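Local coordinates for tail spike protein (Acinetobacter phage vB_AbaP_AS12, PDB 6EU4) that serves as a trimeric phage tailspike and probably recognises and cleaves the capsular polysaccharide of its Acinetobacter baumannii host, at residues N378-L383 with G412-V417. Sequence-based numbering, arbitrary orientation.
Sequences NSKVKL and GSVFEV
Strands 380-383 and 414-417 run side by side in the same direction, their axes 4.7 Å apart and only 4° from parallel. Val381 and Glu416 give the pairing its alternating parallel pattern: Val381 accepts from Glu416 N and donates to Val414 O, and Glu416 O in turn receives Leu383 N in the straightest bond of the set (2.8 Å, 170°). Ser379 O, one residue before strand 380-383, takes Val414 N. At the same residue a side chain replaces a carbonyl, since Ser379 N donates to Ser413 OG at 2.9 Å. Both serine hydroxyls lie beside their own backbone N and turn back to the preceding bend, Ser379 OG bonding Val376 O and Ser413 OG bonding Glu410 O, so equivalent turns stack in register. At the outer corner, one water donates to Asn378 OD1 and Gly412 O, and a second joins Gly412 O to Ser379 O.

Val381, Leu383, Phe415 and Val417 share one face of the strands. Phe415 has CG anti to the backbone N (chi1 180°), and Val381 CG1 meets the ring edge in plane, 3.9 Å from CD1. Leu383 CD1 sits 4.1 Å from both Phe415 CZ and Val417 CG2, and Val375 and Ala407 continue this apolar layer. On the other face, Val414 CG1 packs against Lys380 CB, while Glu416 crosses Lys382 obliquely, so that OE1 rests against the side of its methylene chain, 3.5 Å from Lys382 CD. Lys382 NZ stays 5.0 Å from Glu416 OE1; without touching, it would be expected to favour the carboxylate, whereas Glu420 of the second subunit, close to Glu416 OE2, would oppose this. Lys380 NZ extends to Glu344 and to Glu420 O of the second subunit, placing this face at the trimer interface. Like strands and turns repeated one coil apart, around an apolar interior, are the hallmark of the right-handed parallel beta-helix of tailspikes.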
ATOM      1  N   ASN A 378       3.771 -11.481 -20.432  1.00 13.48           N
ATOM      2  CA  ASN A 378       4.749 -10.984 -19.462  1.00 14.48           C
ATOM      3  C   ASN A 378       4.110 -10.088 -18.399  1.00 16.23           C
ATOM      4  O   ASN A 378       4.726  -9.137 -17.901  1.00 16.24           O
ATOM      5  CB  ASN A 378       5.887 -10.250 -20.159  1.00 18.17           C
ATOM      6  CG  ASN A 378       6.757 -11.191 -20.950  1.00 24.37           C
ATOM      7  OD1 ASN A 378       7.265 -12.177 -20.409  1.00 23.15           O
ATOM      8  ND2 ASN A 378       6.905 -10.920 -22.240  1.00 29.51           N
ATOM      9  N   SER A 379       2.902 -10.429 -17.996  1.00 11.30           N
ATOM     10  CA  SER A 379       2.268  -9.745 -16.879  1.00 10.14           C
ATOM     11  C   SER A 379       2.713 -10.348 -15.549  1.00 12.52           C
ATOM     12  O   SER A 379       3.244 -11.458 -15.473  1.00 13.19           O
ATOM     13  CB  SER A 379       0.747  -9.818 -16.992  1.00 11.10           C
ATOM     14  OG  SER A 379       0.263  -8.946 -17.989  1.00 11.90           O
ATOM     15  N   LYS A 380       2.505  -9.577 -14.486  1.00 11.99           N
ATOM     16  CA  LYS A 380       2.712 -10.042 -13.119  1.00 12.55           C
ATOM     17  C   LYS A 380       1.498  -9.586 -12.343  1.00 13.79           C
ATOM     18  O   LYS A 380       1.273  -8.380 -12.222  1.00 14.67           O
ATOM     19  CB  LYS A 380       3.963  -9.454 -12.450  1.00 16.36           C
ATOM     20  CG  LYS A 380       5.054  -8.976 -13.320  1.00 18.43           C
ATOM     21  CD  LYS A 380       6.040  -8.183 -12.455  1.00 17.89           C
ATOM     22  CE  LYS A 380       7.094  -7.511 -13.247  1.00 18.78           C
ATOM     23  NZ  LYS A 380       8.028  -6.734 -12.379  1.00 16.45           N
ATOM     24  N   VAL A 381       0.715 -10.528 -11.824  1.00 10.99           N
ATOM     25  CA  VAL A 381      -0.489 -10.197 -11.077  1.00 10.55           C
ATOM     26  C   VAL A 381      -0.403 -10.912  -9.741  1.00 12.99           C
ATOM     27  O   VAL A 381      -0.176 -12.128  -9.706  1.00 12.17           O
ATOM     28  CB  VAL A 381      -1.766 -10.605 -11.839  1.00 11.29           C
ATOM     29  CG1 VAL A 381      -2.993 -10.506 -10.972  1.00 10.93           C
ATOM     30  CG2 VAL A 381      -1.942  -9.738 -13.084  1.00 13.13           C
ATOM     31  N   LYS A 382      -0.584 -10.166  -8.650  1.00 10.32           N
ATOM     32  CA  LYS A 382      -0.528 -10.750  -7.314  1.00 10.78           C
ATOM     33  C   LYS A 382      -1.769 -10.373  -6.529  1.00 13.30           C
ATOM     34  O   LYS A 382      -2.143  -9.195  -6.482  1.00 13.39           O
ATOM     35  CB  LYS A 382       0.703 -10.280  -6.541  1.00 13.34           C
ATOM     36  CG  LYS A 382       0.743 -10.845  -5.135  1.00 17.39           C
ATOM     37  CD  LYS A 382       2.053 -10.485  -4.481  1.00 23.02           C
ATOM     38  CE  LYS A 382       2.208 -11.141  -3.103  1.00 27.96           C
ATOM     39  NZ  LYS A 382       3.382 -10.576  -2.352  1.00 31.92           N
ATOM     40  N   LEU A 383      -2.379 -11.371  -5.887  1.00 12.02           N
ATOM     41  CA  LEU A 383      -3.476 -11.153  -4.951  1.00 10.59           C
ATOM     42  C   LEU A 383      -2.893 -11.253  -3.550  1.00 11.33           C
ATOM     43  O   LEU A 383      -2.547 -12.346  -3.088  1.00 11.81           O
ATOM     44  CB  LEU A 383      -4.597 -12.165  -5.159  1.00  9.94           C
ATOM     45  CG  LEU A 383      -5.060 -12.351  -6.617  1.00 11.72           C
ATOM     46  CD1 LEU A 383      -6.240 -13.276  -6.682  1.00 12.19           C
ATOM     47  CD2 LEU A 383      -5.397 -11.036  -7.272  1.00 13.43           C
ATOM     48  N   GLY A 412       4.921 -15.959 -20.552  1.00 15.46           N
ATOM     49  CA  GLY A 412       5.912 -15.436 -19.639  1.00 18.09           C
ATOM     50  C   GLY A 412       5.353 -14.763 -18.404  1.00 15.51           C
ATOM     51  O   GLY A 412       6.131 -14.218 -17.612  1.00 16.34           O
ATOM     52  N   SER A 413       4.037 -14.781 -18.213  1.00 12.04           N
ATOM     53  CA  SER A 413       3.408 -14.112 -17.081  1.00 11.94           C
ATOM     54  C   SER A 413       3.605 -14.893 -15.786  1.00 13.31           C
ATOM     55  O   SER A 413       3.964 -16.073 -15.782  1.00 13.50           O
ATOM     56  CB  SER A 413       1.926 -13.933 -17.328  1.00 11.88           C
ATOM     57  OG  SER A 413       1.708 -13.084 -18.451  1.00 13.75           O
ATOM     58  N   VAL A 414       3.349 -14.211 -14.676  1.00 11.86           N
ATOM     59  CA  VAL A 414       3.359 -14.820 -13.351  1.00 11.95           C
ATOM     60  C   VAL A 414       2.111 -14.361 -12.614  1.00 12.46           C
ATOM     61  O   VAL A 414       1.704 -13.196 -12.719  1.00 11.50           O
ATOM     62  CB  VAL A 414       4.645 -14.493 -12.571  1.00 15.91           C
ATOM     63  CG1 VAL A 414       4.803 -13.009 -12.357  1.00 18.46           C
ATOM     64  CG2 VAL A 414       4.664 -15.245 -11.247  1.00 16.24           C
ATOM     65  N   PHE A 415       1.487 -15.297 -11.901  1.00 11.03           N
ATOM     66  CA  PHE A 415       0.262 -15.083 -11.142  1.00 10.05           C
ATOM     67  C   PHE A 415       0.490 -15.621  -9.738  1.00 11.80           C
ATOM     68  O   PHE A 415       0.907 -16.773  -9.579  1.00 12.29           O
ATOM     69  CB  PHE A 415      -0.917 -15.805 -11.811  1.00 11.80           C
ATOM     70  CG  PHE A 415      -2.238 -15.650 -11.102  1.00 11.30           C
ATOM     71  CD1 PHE A 415      -2.822 -14.398 -10.936  1.00 12.16           C
ATOM     72  CD2 PHE A 415      -2.924 -16.767 -10.648  1.00 10.76           C
ATOM     73  CE1 PHE A 415      -4.066 -14.265 -10.325  1.00 11.64           C
ATOM     74  CE2 PHE A 415      -4.158 -16.635 -10.029  1.00 11.25           C
ATOM     75  CZ  PHE A 415      -4.726 -15.386  -9.859  1.00 10.92           C
ATOM     76  N   GLU A 416       0.210 -14.801  -8.729  1.00 11.26           N
ATOM     77  CA  GLU A 416       0.490 -15.137  -7.338  1.00 10.18           C
ATOM     78  C   GLU A 416      -0.783 -14.952  -6.522  1.00 12.62           C
ATOM     79  O   GLU A 416      -1.453 -13.925  -6.642  1.00 12.39           O
ATOM     80  CB  GLU A 416       1.631 -14.266  -6.778  1.00 13.73           C
ATOM     81  CG  GLU A 416       2.961 -14.455  -7.529  1.00 18.29           C
ATOM     82  CD  GLU A 416       3.999 -13.334  -7.298  1.00 22.88           C
ATOM     83  OE1 GLU A 416       3.630 -12.167  -7.072  1.00 25.70           O
ATOM     84  OE2 GLU A 416       5.202 -13.625  -7.367  1.00 25.08           O
ATOM     85  N   VAL A 417      -1.127 -15.955  -5.711  1.00 12.95           N
ATOM     86  CA  VAL A 417      -2.291 -15.909  -4.823  1.00 11.89           C
ATOM     87  C   VAL A 417      -1.831 -16.228  -3.413  1.00 13.52           C
ATOM     88  O   VAL A 417      -1.364 -17.342  -3.150  1.00 12.49           O
ATOM     89  CB  VAL A 417      -3.402 -16.889  -5.244  1.00 12.17           C
ATOM     90  CG1 VAL A 417      -4.618 -16.774  -4.295  1.00 12.59           C
ATOM     91  CG2 VAL A 417      -3.844 -16.658  -6.678  1.00 14.15           C
TER
HETATM   92  O   HOH W   1       8.829 -13.171 -18.196  1.00 45.65           O
HETATM   93  O   HOH W   2       6.250 -11.925 -15.826  1.00 26.00           O